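Local coordinates for protein cytosol aminopeptidase (Coxiella burnetii, PDB 3IJ3) that probably removes amino-terminal residues from peptides as a manganese-dependent aminopeptidase of the M17 (leucine aminopeptidase) family, at residues P39-M44 with R117-D122; S137-F140 with K145-P148; V163-T168 with I287-L292; D211-T214 with I219-V222; L400-P405 with F434-V439. All blocks are in the same frame, centred on the assembly; numbering follows the deposited sequence.

Interaction 1. Residues P39-M44 with R117-D122; sequences PIQPMM and RDDFED
Gln41, on strand 38-43, and Asp119, at the end of a short 3-10 turn, bring the two backbones no nearer than 7.1 Å between their CA atoms, so side chains and one water do the joining. Asp119 reaches over with CG anti to its own carbonyl carbon (chi1 -70°), which lays its CB and carboxylate against the Pro42 ring. Pro42 CD sits 3.5 Å from Asp119 OD2 and 3.7 Å from Asp119 CB, while Pro42 CG packs on the same CB. The extended Gln41 side chain crosses that of Asp119 at about a right angle and offers only aliphatic carbon, Gln41 CG lying 3.7 Å from Asp119 OD2. The polar link is made by water 1, which donates to Ile40 O at 2.8 Å and to Asp119 OD2 at 2.7 Å. This strand is inside the mixed sheet of the N-terminal domain, between strands 85-91 and 111-114, and the 117-122 turn leads from strand 111-114 into helix 123-135, where Asp122 is the N-cap. With both water protons committed, one to a backbone carbonyl and one to a carboxylate, two acceptors unable to bond each other are reconciled beside the apolar proline.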
# COMPACT_ATOMS: atom_id res chain seq x y z
N PRO A 39 31.98 -18.55 -43.98
CA PRO A 39 31.43 -17.20 -44.07
C PRO A 39 30.04 -17.04 -43.46
O PRO A 39 29.21 -17.94 -43.56
CB PRO A 39 31.37 -16.94 -45.58
CG PRO A 39 31.23 -18.32 -46.19
CD PRO A 39 32.07 -19.21 -45.30
N ILE A 40 29.84 -15.89 -42.81
CA ILE A 40 28.54 -15.46 -42.28
C ILE A 40 28.19 -14.26 -43.14
O ILE A 40 28.97 -13.29 -43.22
CB ILE A 40 28.61 -15.06 -40.81
CG1 ILE A 40 29.00 -16.27 -39.95
CG2 ILE A 40 27.28 -14.51 -40.38
CD1 ILE A 40 29.23 -15.90 -38.46
N GLN A 41 27.03 -14.29 -43.77
CA GLN A 41 26.62 -13.23 -44.68
C GLN A 41 25.26 -12.63 -44.30
O GLN A 41 24.29 -13.36 -44.19
CB GLN A 41 26.53 -13.81 -46.09
CG GLN A 41 26.04 -12.83 -47.18
CD GLN A 41 26.02 -13.46 -48.55
OE1 GLN A 41 26.45 -14.61 -48.72
NE2 GLN A 41 25.50 -12.72 -49.53
N PRO A 42 25.20 -11.30 -44.11
CA PRO A 42 23.90 -10.71 -43.80
C PRO A 42 22.98 -10.74 -45.02
O PRO A 42 23.44 -10.68 -46.17
CB PRO A 42 24.25 -9.27 -43.41
CG PRO A 42 25.46 -8.97 -44.20
CD PRO A 42 26.24 -10.27 -44.24
N MET A 43 21.68 -10.82 -44.76
CA MET A 43 20.71 -10.92 -45.83
C MET A 43 19.37 -10.32 -45.43
O MET A 43 18.94 -10.45 -44.29
CB MET A 43 20.51 -12.42 -46.16
CG MET A 43 19.55 -12.75 -47.33
SD MET A 43 20.05 -12.03 -48.88
CE MET A 43 21.64 -12.78 -49.23
N MET A 44 18.75 -9.62 -46.37
CA MET A 44 17.42 -9.08 -46.16
C MET A 44 16.51 -9.79 -47.15
O MET A 44 16.98 -10.27 -48.19
CB MET A 44 17.38 -7.56 -46.34
CG MET A 44 18.15 -6.82 -45.28
SD MET A 44 17.84 -5.06 -45.28
CE MET A 44 16.17 -4.99 -44.61
N ARG A 117 34.02 -7.99 -45.53
CA ARG A 117 34.02 -6.51 -45.58
C ARG A 117 33.10 -5.98 -46.68
O ARG A 117 32.43 -4.97 -46.49
CB ARG A 117 35.47 -6.03 -45.76
CG ARG A 117 35.74 -4.55 -46.04
CD ARG A 117 35.17 -3.59 -45.01
NE ARG A 117 33.85 -3.08 -45.38
CZ ARG A 117 33.63 -1.99 -46.11
NH1 ARG A 117 32.39 -1.63 -46.39
NH2 ARG A 117 34.64 -1.26 -46.58
N ASP A 118 33.06 -6.68 -47.81
CA ASP A 118 32.24 -6.28 -48.93
C ASP A 118 30.74 -6.31 -48.66
O ASP A 118 29.98 -5.73 -49.42
CB ASP A 118 32.54 -7.15 -50.16
CG ASP A 118 33.92 -6.90 -50.73
OD1 ASP A 118 34.60 -5.96 -50.26
OD2 ASP A 118 34.31 -7.63 -51.66
N ASP A 119 30.31 -6.98 -47.59
CA ASP A 119 28.89 -7.04 -47.23
C ASP A 119 28.41 -5.81 -46.47
O ASP A 119 27.22 -5.71 -46.17
CB ASP A 119 28.60 -8.28 -46.36
CG ASP A 119 28.70 -9.57 -47.12
OD1 ASP A 119 28.52 -9.57 -48.35
OD2 ASP A 119 28.94 -10.62 -46.47
N PHE A 120 29.32 -4.88 -46.15
CA PHE A 120 28.99 -3.67 -45.39
C PHE A 120 29.23 -2.40 -46.20
O PHE A 120 30.11 -2.35 -47.05
CB PHE A 120 29.80 -3.66 -44.10
CG PHE A 120 29.55 -4.87 -43.25
CD1 PHE A 120 28.55 -4.87 -42.29
CD2 PHE A 120 30.26 -6.05 -43.47
CE1 PHE A 120 28.28 -6.01 -41.54
CE2 PHE A 120 30.00 -7.20 -42.71
CZ PHE A 120 29.01 -7.18 -41.75
N GLU A 121 28.43 -1.37 -45.92
CA GLU A 121 28.51 -0.07 -46.60
C GLU A 121 29.83 0.66 -46.33
O GLU A 121 30.38 1.32 -47.20
CB GLU A 121 27.33 0.80 -46.13
CG GLU A 121 27.28 2.25 -46.67
CD GLU A 121 26.20 3.09 -45.96
OE1 GLU A 121 25.24 2.49 -45.43
OE2 GLU A 121 26.32 4.33 -45.92
N ASP A 122 30.36 0.48 -45.11
CA ASP A 122 31.58 1.16 -44.65
C ASP A 122 32.33 0.32 -43.58
O ASP A 122 31.71 -0.54 -42.95
CB ASP A 122 31.13 2.52 -44.09
CG ASP A 122 32.28 3.43 -43.70
OD1 ASP A 122 32.55 4.38 -44.46
OD2 ASP A 122 32.92 3.18 -42.66
O HOH W 1 29.79 -10.76 -43.95

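Interaction 2. Residues S137-F140 with K145-P148; sequences SYQF and KRSP. With EDO (1,2-ethanediol), chain J.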
# COMPACT_ATOMS: atom_id res chain seq x y z
N SER A 137 28.70 -12.86 -26.99
CA SER A 137 29.39 -14.06 -26.50
C SER A 137 29.67 -14.01 -24.98
O SER A 137 30.20 -14.95 -24.39
CB SER A 137 30.71 -14.26 -27.27
OG SER A 137 30.44 -14.42 -28.65
N TYR A 138 29.31 -12.89 -24.37
CA TYR A 138 29.52 -12.67 -22.95
C TYR A 138 28.71 -13.59 -22.03
O TYR A 138 27.49 -13.75 -22.20
CB TYR A 138 29.18 -11.21 -22.61
CG TYR A 138 29.36 -10.84 -21.15
CD1 TYR A 138 30.59 -10.41 -20.66
CD2 TYR A 138 28.30 -10.92 -20.26
CE1 TYR A 138 30.76 -10.09 -19.32
CE2 TYR A 138 28.44 -10.59 -18.93
CZ TYR A 138 29.67 -10.18 -18.44
OH TYR A 138 29.79 -9.85 -17.10
N GLN A 139 29.41 -14.15 -21.05
CA GLN A 139 28.82 -14.98 -20.02
C GLN A 139 29.49 -14.64 -18.68
O GLN A 139 30.72 -14.67 -18.56
CB GLN A 139 29.04 -16.46 -20.35
CG GLN A 139 28.27 -16.91 -21.57
CD GLN A 139 28.35 -18.43 -21.76
OE1 GLN A 139 29.39 -18.97 -22.04
NE2 GLN A 139 27.22 -19.09 -21.63
N PHE A 140 28.70 -14.23 -17.70
CA PHE A 140 29.25 -13.92 -16.36
C PHE A 140 29.33 -15.28 -15.63
O PHE A 140 28.29 -15.83 -15.26
CB PHE A 140 28.36 -12.94 -15.65
CG PHE A 140 28.91 -12.49 -14.34
CD1 PHE A 140 30.10 -11.76 -14.28
CD2 PHE A 140 28.21 -12.74 -13.16
CE1 PHE A 140 30.61 -11.33 -13.08
CE2 PHE A 140 28.71 -12.30 -11.94
CZ PHE A 140 29.92 -11.60 -11.89
N LYS A 145 29.31 -22.57 -13.25
CA LYS A 145 30.02 -23.07 -14.43
C LYS A 145 29.13 -22.93 -15.63
O LYS A 145 27.95 -23.24 -15.57
CB LYS A 145 30.37 -24.55 -14.33
CG LYS A 145 31.66 -24.91 -13.62
CD LYS A 145 31.51 -25.18 -12.15
CE LYS A 145 32.81 -25.80 -11.61
NZ LYS A 145 32.67 -26.30 -10.21
N ARG A 146 29.69 -22.46 -16.74
CA ARG A 146 28.91 -22.36 -17.97
C ARG A 146 29.74 -22.85 -19.15
O ARG A 146 30.95 -22.62 -19.20
CB ARG A 146 28.43 -20.93 -18.16
CG ARG A 146 27.54 -20.49 -16.99
CD ARG A 146 27.13 -19.05 -17.05
NE ARG A 146 26.33 -18.75 -18.22
CZ ARG A 146 25.85 -17.54 -18.49
NH1 ARG A 146 25.12 -17.35 -19.58
NH2 ARG A 146 26.10 -16.51 -17.67
N SER A 147 29.09 -23.56 -20.05
CA SER A 147 29.77 -24.07 -21.24
C SER A 147 29.99 -22.88 -22.16
O SER A 147 29.05 -22.13 -22.44
CB SER A 147 28.91 -25.12 -21.94
OG SER A 147 27.63 -24.60 -22.26
N PRO A 148 31.24 -22.68 -22.62
CA PRO A 148 31.46 -21.55 -23.50
C PRO A 148 30.87 -21.82 -24.89
O PRO A 148 30.66 -22.97 -25.25
CB PRO A 148 32.98 -21.43 -23.55
CG PRO A 148 33.50 -22.81 -23.23
CD PRO A 148 32.37 -23.61 -22.63
C1 EDO J . 25.41 -23.03 -25.03
O1 EDO J . 26.09 -22.69 -23.82
C2 EDO J . 26.41 -23.49 -26.08
O2 EDO J . 27.74 -23.47 -25.54
O HOH W 2 25.21 -14.50 -20.67
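Tyr138 reaches Arg146 through its backbone: water 2 donates to Tyr138 O at 2.8 Å and accepts from Arg146 NH1 at 3.1 Å. The Tyr138 side chain belongs to helix 157-178, its hydroxyl bonding to Asp175 and Asn178 and its ring meeting Tyr171 edge-to-face. Gln139 comes next and carries most of the packing. Gln139 CB lies over the centre of one guanidinium face, 3.8 Å from Arg146 CZ. With CG anti to the carbonyl carbon (chi1 -67°), the extended chain carries on alongside the arginine, Gln139 CG lying 3.8 Å from Arg146 NH1. The amide end of Gln139 continues past this group towards Ser147 and Pro148, with its plane turned 68° from the guanidinium.

Both segments belong to one excursion of the chain between helix 123-135 and strand 151-154 of the N-terminal domain, and the contact draws its two arms together at the protein surface. There the second subunit packs on it, Val414 of that subunit against Phe140 and its Glu413 against Arg146.

Phe140 contributes its carbonyl: Arg146 NH2 gives Phe140 O a weak hydrogen bond of 3.3 Å, the oxygen sitting at the guanidinium edge, near its plane. The Phe140 side chain packs on Asp175 and Asn178 of helix 157-178. Across from these residues, Ser147 OG shares a hydrogen bond of 2.9 Å with O1 of a 1,2-ethanediol probably taken up from the crystallisation liquor.

Interaction 3. Residues V163-T168 with I287-L292; sequences VTDWLT and IMLQQL. With SO4 (sulfate ion), chain H.
Asp165 and Gln290 each set CG anti to the carbonyl carbon, and the Gln290 chain then bends sharply at chi2 (-80°), bringing its amide round to the carboxylate. Gln290 NE2 donates to Asp165 OD2 at 2.8 Å, meeting the anti lone pair with an N-H...O angle of 140°. The two flat groups stand steeply to each other. A second N-H of the same nitrogen runs nearly straight, at 168°, to an oxygen of a sulfate probably from the crystallisation liquor, SO4 O4, 2.8 Å from Gln290 NE2. Leu289 comes at Asp165 from the opposite direction: Leu289 CD2 is 3.7 Å from Asp165 OD1 and Leu289 CB 3.7 Å from Asp165 OD2. Lys161 is the stronger partner of this carboxylate, forming a salt bridge to OD2 while also bonding to Leu289 O. The contact thus joins the side of helix 157-178 to the C-terminal end of helix 275-289, which closes in a Schellman motif with Gln291 at positive phi.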
# COMPACT_ATOMS: atom_id res chain seq x y z
N VAL A 163 38.40 -3.08 -31.76
CA VAL A 163 37.38 -4.02 -31.30
C VAL A 163 37.75 -4.64 -29.93
O VAL A 163 36.89 -4.75 -29.05
CB VAL A 163 37.09 -5.11 -32.37
CG1 VAL A 163 36.24 -6.22 -31.76
CG2 VAL A 163 36.42 -4.48 -33.60
N THR A 164 39.02 -5.00 -29.76
CA THR A 164 39.47 -5.59 -28.51
C THR A 164 39.36 -4.60 -27.35
O THR A 164 38.87 -4.95 -26.28
CB THR A 164 40.92 -6.12 -28.61
OG1 THR A 164 41.00 -7.09 -29.65
CG2 THR A 164 41.35 -6.76 -27.28
N ASP A 165 39.81 -3.37 -27.60
CA ASP A 165 39.77 -2.30 -26.60
C ASP A 165 38.31 -2.12 -26.12
O ASP A 165 38.04 -2.07 -24.92
CB ASP A 165 40.29 -0.95 -27.15
CG ASP A 165 41.81 -0.87 -27.28
OD1 ASP A 165 42.51 -1.80 -26.84
OD2 ASP A 165 42.30 0.14 -27.83
N TRP A 166 37.37 -2.03 -27.07
CA TRP A 166 35.97 -1.88 -26.69
C TRP A 166 35.39 -3.10 -25.99
O TRP A 166 34.68 -2.95 -25.00
CB TRP A 166 35.07 -1.49 -27.88
CG TRP A 166 35.03 -0.02 -28.12
CD1 TRP A 166 35.49 0.65 -29.21
CD2 TRP A 166 34.52 0.97 -27.21
NE1 TRP A 166 35.29 2.00 -29.05
CE2 TRP A 166 34.69 2.22 -27.83
CE3 TRP A 166 33.93 0.91 -25.95
CZ2 TRP A 166 34.30 3.41 -27.22
CZ3 TRP A 166 33.55 2.09 -25.34
CH2 TRP A 166 33.73 3.32 -25.98
N LEU A 167 35.67 -4.29 -26.50
CA LEU A 167 35.12 -5.51 -25.93
C LEU A 167 35.59 -5.71 -24.51
O LEU A 167 34.78 -5.97 -23.61
CB LEU A 167 35.50 -6.72 -26.77
CG LEU A 167 34.96 -8.06 -26.23
CD1 LEU A 167 33.87 -8.58 -27.09
CD2 LEU A 167 36.09 -9.09 -26.22
N THR A 168 36.90 -5.57 -24.28
CA THR A 168 37.46 -5.76 -22.96
C THR A 168 36.94 -4.71 -21.98
O THR A 168 36.68 -5.01 -20.82
CB THR A 168 38.99 -5.81 -22.96
OG1 THR A 168 39.54 -4.57 -23.44
CG2 THR A 168 39.48 -7.02 -23.81
N ILE A 287 40.22 5.97 -22.89
CA ILE A 287 41.04 7.15 -23.08
C ILE A 287 42.53 6.77 -22.99
O ILE A 287 43.33 7.19 -23.82
CB ILE A 287 40.69 8.21 -22.03
CG1 ILE A 287 39.31 8.83 -22.34
CG2 ILE A 287 41.76 9.31 -21.97
CD1 ILE A 287 38.79 9.75 -21.19
N MET A 288 42.87 5.92 -22.02
CA MET A 288 44.27 5.49 -21.82
C MET A 288 44.73 4.49 -22.88
O MET A 288 45.87 4.58 -23.40
CB MET A 288 44.46 4.97 -20.38
CG MET A 288 44.29 6.09 -19.31
SD MET A 288 44.58 5.59 -17.59
CE MET A 288 43.13 4.56 -17.21
N LEU A 289 43.86 3.56 -23.24
CA LEU A 289 44.16 2.58 -24.29
C LEU A 289 44.45 3.24 -25.63
O LEU A 289 45.31 2.79 -26.39
CB LEU A 289 43.00 1.58 -24.47
CG LEU A 289 42.89 0.45 -23.46
CD1 LEU A 289 41.55 -0.25 -23.55
CD2 LEU A 289 44.05 -0.54 -23.68
N GLN A 290 43.69 4.28 -25.93
CA GLN A 290 43.80 5.00 -27.19
C GLN A 290 44.70 6.23 -27.12
O GLN A 290 44.86 6.97 -28.10
CB GLN A 290 42.40 5.40 -27.64
CG GLN A 290 41.51 4.21 -27.98
CD GLN A 290 41.79 3.65 -29.37
OE1 GLN A 290 42.00 4.41 -30.32
NE2 GLN A 290 41.77 2.33 -29.50
N GLN A 291 45.31 6.42 -25.96
CA GLN A 291 46.23 7.52 -25.70
C GLN A 291 45.71 8.87 -26.17
O GLN A 291 46.41 9.59 -26.88
CB GLN A 291 47.63 7.20 -26.28
CG GLN A 291 48.24 5.94 -25.60
CD GLN A 291 49.67 5.64 -25.99
OE1 GLN A 291 50.25 6.25 -26.88
NE2 GLN A 291 50.26 4.67 -25.30
N LEU A 292 44.50 9.22 -25.77
CA LEU A 292 43.93 10.51 -26.11
C LEU A 292 44.80 11.59 -25.44
O LEU A 292 45.20 11.43 -24.28
CB LEU A 292 42.50 10.57 -25.59
CG LEU A 292 41.63 11.70 -26.12
CD1 LEU A 292 41.35 11.51 -27.60
CD2 LEU A 292 40.33 11.78 -25.31
S SO4 H . 43.18 2.03 -33.21
O1 SO4 H . 43.45 0.96 -34.17
O2 SO4 H . 44.44 2.54 -32.67
O3 SO4 H . 42.48 3.12 -33.87
O4 SO4 H . 42.36 1.50 -32.12

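Interaction 4. Residues D211-T214 with I219-V222; sequences DLET and IYAV. With EDO (1,2-ethanediol), chain K.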
# COMPACT_ATOMS: atom_id res chain seq x y z
N ASP A 211 40.61 11.27 6.91
CA ASP A 211 40.82 12.34 5.96
C ASP A 211 39.53 12.52 5.14
O ASP A 211 39.19 13.62 4.77
CB ASP A 211 42.04 12.09 5.03
CG ASP A 211 42.61 13.38 4.50
OD1 ASP A 211 42.80 14.32 5.32
OD2 ASP A 211 42.91 13.45 3.29
N LEU A 212 38.83 11.42 4.85
CA LEU A 212 37.59 11.50 4.11
C LEU A 212 36.54 12.24 4.97
O LEU A 212 35.83 13.13 4.51
CB LEU A 212 37.06 10.10 3.80
CG LEU A 212 35.85 10.12 2.86
CD1 LEU A 212 36.34 10.26 1.36
CD2 LEU A 212 35.00 8.89 3.06
N GLU A 213 36.46 11.86 6.22
CA GLU A 213 35.51 12.47 7.14
C GLU A 213 35.67 13.99 7.18
O GLU A 213 34.69 14.74 7.18
CB GLU A 213 35.70 11.81 8.51
CG GLU A 213 34.68 12.15 9.51
CD GLU A 213 34.87 11.40 10.82
OE1 GLU A 213 35.65 10.41 10.90
OE2 GLU A 213 34.19 11.79 11.76
N THR A 214 36.92 14.46 7.17
CA THR A 214 37.21 15.89 7.19
C THR A 214 37.08 16.61 5.86
O THR A 214 36.47 17.68 5.77
CB THR A 214 38.66 16.14 7.70
OG1 THR A 214 38.74 15.73 9.06
CG2 THR A 214 39.06 17.61 7.59
N ILE A 219 30.45 12.46 1.36
CA ILE A 219 30.71 11.05 1.01
C ILE A 219 30.68 10.23 2.30
O ILE A 219 30.05 9.15 2.39
CB ILE A 219 32.07 10.87 0.30
CG1 ILE A 219 32.14 11.74 -0.96
CG2 ILE A 219 32.31 9.38 -0.06
CD1 ILE A 219 33.51 11.65 -1.71
N TYR A 220 31.33 10.75 3.34
CA TYR A 220 31.37 10.07 4.62
C TYR A 220 29.98 9.88 5.24
O TYR A 220 29.66 8.80 5.71
CB TYR A 220 32.29 10.79 5.59
CG TYR A 220 32.29 10.15 6.94
CD1 TYR A 220 32.99 8.98 7.16
CD2 TYR A 220 31.56 10.69 8.00
CE1 TYR A 220 32.97 8.34 8.42
CE2 TYR A 220 31.53 10.07 9.24
CZ TYR A 220 32.24 8.91 9.44
OH TYR A 220 32.20 8.28 10.66
N ALA A 221 29.17 10.93 5.25
CA ALA A 221 27.83 10.85 5.88
C ALA A 221 26.98 9.75 5.26
O ALA A 221 26.35 8.96 5.98
CB ALA A 221 27.11 12.22 5.81
N VAL A 222 26.99 9.66 3.94
CA VAL A 222 26.20 8.63 3.25
C VAL A 222 26.69 7.23 3.55
O VAL A 222 25.90 6.36 3.86
CB VAL A 222 26.15 8.88 1.72
CG1 VAL A 222 25.56 7.71 0.96
CG2 VAL A 222 25.37 10.15 1.42
C1 EDO K . 33.76 21.28 4.37
O1 EDO K . 33.05 21.84 5.48
C2 EDO K . 35.23 21.06 4.72
O2 EDO K . 35.81 20.20 3.73
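The Tyr220 ring has one face covered by Glu213: CG of the glutamate sits over its centre, 3.8 Å from the ring centroid and 14° off the normal, a CH-pi contact. Further along, the Glu213 carboxylate lies almost parallel to the ring, the planes 6° apart, with Glu213 CD 3.9 Å from Tyr220 CZ. Both side chains carry CG anti to the backbone N (chi1 -171° for Glu213), and they run side by side in the same direction, so the whole length of the glutamate is laid along the tyrosine. Its charge is answered by Lys210, which forms a salt bridge to OE1.

These residues sit on two short consecutive helices, 209-215 and 217-223, folded against one another in the catalytic domain. At Glu213 and Tyr220 their backbones approach to 5.4 Å between CA atoms.

Toward the interior the packing becomes purely apolar. Leu212 CD2 touches Ile219 CG2 at 4.1 Å and Tyr220 CB at 4.2 Å, bridging the neighbouring residues of the second helix. Behind them lies the large mixed sheet: Leu232 of strand 231-237 meets both Leu212 and Ile219, and Ile219 also rests on Pro301 and Val303 of strand 295-305, while Pro230 packs against Leu212 and Tyr220.

Interaction 5. Residues L400-P405 with F434-V439; sequences LPLFQP and FLQHFV. With PG4 (tetraethylene glycol), chain P; EDO (1,2-ethanediol), chain I.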
# COMPACT_ATOMS: atom_id res chain seq x y z
N LEU A 400 17.82 16.08 -21.41
CA LEU A 400 16.77 16.57 -20.50
C LEU A 400 17.27 17.93 -19.99
O LEU A 400 18.47 18.19 -19.99
CB LEU A 400 16.46 15.59 -19.37
CG LEU A 400 15.76 14.29 -19.81
CD1 LEU A 400 15.51 13.41 -18.56
CD2 LEU A 400 14.46 14.55 -20.54
N PRO A 401 16.35 18.78 -19.54
CA PRO A 401 16.74 20.14 -19.18
C PRO A 401 17.13 20.44 -17.75
O PRO A 401 16.58 19.85 -16.80
CB PRO A 401 15.45 20.92 -19.48
CG PRO A 401 14.36 19.94 -19.07
CD PRO A 401 14.88 18.60 -19.53
N LEU A 402 18.06 21.38 -17.58
CA LEU A 402 18.39 21.92 -16.26
C LEU A 402 17.40 23.10 -16.15
O LEU A 402 17.77 24.28 -16.35
CB LEU A 402 19.87 22.33 -16.19
CG LEU A 402 20.89 21.21 -16.15
CD1 LEU A 402 22.30 21.70 -16.48
CD2 LEU A 402 20.87 20.50 -14.80
N PHE A 403 16.12 22.77 -15.90
CA PHE A 403 15.02 23.73 -15.87
C PHE A 403 15.08 24.53 -14.57
O PHE A 403 14.66 24.07 -13.52
CB PHE A 403 13.70 23.02 -16.05
CG PHE A 403 12.55 23.92 -16.33
CD1 PHE A 403 12.53 24.71 -17.46
CD2 PHE A 403 11.46 23.96 -15.48
CE1 PHE A 403 11.47 25.54 -17.73
CE2 PHE A 403 10.38 24.79 -15.74
CZ PHE A 403 10.39 25.58 -16.86
N GLN A 404 15.58 25.76 -14.69
CA GLN A 404 15.90 26.58 -13.51
C GLN A 404 14.75 26.86 -12.53
O GLN A 404 15.02 26.90 -11.34
CB GLN A 404 16.63 27.86 -13.93
CG GLN A 404 17.95 27.58 -14.70
CD GLN A 404 18.99 26.90 -13.83
OE1 GLN A 404 19.41 27.45 -12.82
NE2 GLN A 404 19.43 25.71 -14.24
N PRO A 405 13.50 27.03 -13.01
CA PRO A 405 12.42 27.25 -12.03
C PRO A 405 12.26 26.14 -11.02
O PRO A 405 11.78 26.39 -9.89
CB PRO A 405 11.16 27.41 -12.92
CG PRO A 405 11.71 27.96 -14.22
CD PRO A 405 13.00 27.19 -14.39
N PHE A 434 20.27 19.60 -8.62
CA PHE A 434 20.99 19.54 -7.35
C PHE A 434 22.52 19.62 -7.62
O PHE A 434 23.22 20.46 -7.09
CB PHE A 434 20.67 18.24 -6.60
CG PHE A 434 21.44 18.10 -5.32
CD1 PHE A 434 20.93 18.62 -4.11
CD2 PHE A 434 22.67 17.49 -5.31
CE1 PHE A 434 21.66 18.50 -2.92
CE2 PHE A 434 23.41 17.37 -4.14
CZ PHE A 434 22.90 17.88 -2.93
N LEU A 435 23.00 18.74 -8.49
CA LEU A 435 24.41 18.69 -8.83
C LEU A 435 24.93 20.01 -9.42
O LEU A 435 26.08 20.39 -9.18
CB LEU A 435 24.69 17.52 -9.77
CG LEU A 435 24.49 16.10 -9.18
CD1 LEU A 435 24.56 15.06 -10.30
CD2 LEU A 435 25.52 15.84 -8.13
N GLN A 436 24.08 20.71 -10.18
CA GLN A 436 24.46 21.95 -10.79
C GLN A 436 24.87 22.99 -9.75
O GLN A 436 25.63 23.88 -10.05
CB GLN A 436 23.35 22.50 -11.68
CG GLN A 436 23.75 23.72 -12.46
CD GLN A 436 22.68 24.18 -13.42
OE1 GLN A 436 21.47 24.00 -13.16
NE2 GLN A 436 23.10 24.79 -14.51
N HIS A 437 24.34 22.88 -8.54
CA HIS A 437 24.73 23.84 -7.47
C HIS A 437 26.22 23.75 -7.14
O HIS A 437 26.77 24.69 -6.57
CB HIS A 437 23.95 23.59 -6.18
CG HIS A 437 22.54 24.07 -6.23
ND1 HIS A 437 21.55 23.39 -6.90
CD2 HIS A 437 21.94 25.16 -5.68
CE1 HIS A 437 20.40 24.04 -6.77
NE2 HIS A 437 20.61 25.11 -6.03
N PHE A 438 26.85 22.64 -7.54
CA PHE A 438 28.28 22.38 -7.24
C PHE A 438 29.23 22.60 -8.41
O PHE A 438 30.46 22.46 -8.27
CB PHE A 438 28.42 20.98 -6.65
CG PHE A 438 27.62 20.81 -5.39
CD1 PHE A 438 28.20 21.10 -4.16
CD2 PHE A 438 26.27 20.46 -5.43
CE1 PHE A 438 27.47 21.02 -2.97
CE2 PHE A 438 25.52 20.38 -4.24
CZ PHE A 438 26.13 20.67 -3.00
N VAL A 439 28.66 22.99 -9.55
CA VAL A 439 29.46 23.22 -10.76
C VAL A 439 29.18 24.55 -11.44
O VAL A 439 28.06 24.80 -11.89
CB VAL A 439 29.17 22.11 -11.80
CG1 VAL A 439 30.10 22.30 -13.03
CG2 VAL A 439 29.38 20.72 -11.21
O1 PG4 P . 31.42 23.27 -5.86
C1 PG4 P . 30.70 24.09 -4.92
C2 PG4 P . 30.46 25.51 -5.40
O2 PG4 P . 29.46 25.53 -6.41
C3 PG4 P . 29.17 26.88 -6.80
C4 PG4 P . 29.31 27.04 -8.32
O3 PG4 P . 28.10 27.58 -8.85
C5 PG4 P . 27.51 26.70 -9.79
C6 PG4 P . 26.02 26.94 -9.94
O4 PG4 P . 25.61 26.81 -11.30
C7 PG4 P . 24.75 27.90 -11.63
C8 PG4 P . 23.66 27.50 -12.61
O5 PG4 P . 22.35 27.59 -12.01
C1 EDO I . 16.89 26.49 -3.46
O1 EDO I . 16.75 27.84 -3.91
C2 EDO I . 17.96 25.76 -4.26
O2 EDO I . 18.79 26.69 -4.99
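In the catalytic domain, an inverse gamma turn centred on Leu402 faces the last part of helix 427-436; a type I turn runs from Gln436 to Val439. Two glutamines meet here. Gln404 NE2 donates to Gln436 OE1 at 2.9 Å with an N-H...O angle of 163°, the acceptor lying in the amide plane of Gln404 while the donor is tilted 22° from the carbonyl plane of Gln436. The two amides are nearly perpendicular. The bend of Gln404 at chi2 (-66°) also folds its nitrogen back over its own turn, giving a second bond of 3.0 Å from Gln404 NE2 to Leu402 O, above the plane of that carbonyl. Gln436, in contrast, reaches across fully extended. Leu402 meets it from the opposite direction, with Leu402 CD1 3.8 Å from Gln436 NE2 and Leu402 CB 3.8 Å from Gln436 OE1. A tetraethylene glycol, probably from the crystallisation liquor, runs along residues 436-439, its O5 donating to Gln404 OE1 at 3.1 Å and its O1 to Phe438 O. On the far side of the 400-405 segment, Pro401 and Phe403 pack on Leu372 of the third subunit. With both N-H groups of the Gln404 side-chain amide engaged, one on its own turn and one on Gln436, the rotation of that amide is restrained and the loop is tied to Gln436 by an uncharged bond.

How the interactions relate
From the N terminus, interaction 1 comes first, closing a loop of 72 residues within the N-terminal domain and joining a central strand to the turn before helix 123-135. Interaction 2 follows in series with a tight loop of four residues just after that helix. Interaction 3 spans the longest stretch, 118 residues, and ties helix 157-178 to helix 275-289 of the catalytic domain; its nearest atoms are about 7 Å from those of interaction 2. Interaction 4 is nested inside its loop, pairing two short helices on the large sheet. Interaction 5 closes last, round 28 residues, tying the loop after strand 398-399 to the last part of helix 427-436; its nearest atoms are about 9 Å from those of interaction 4. None cross.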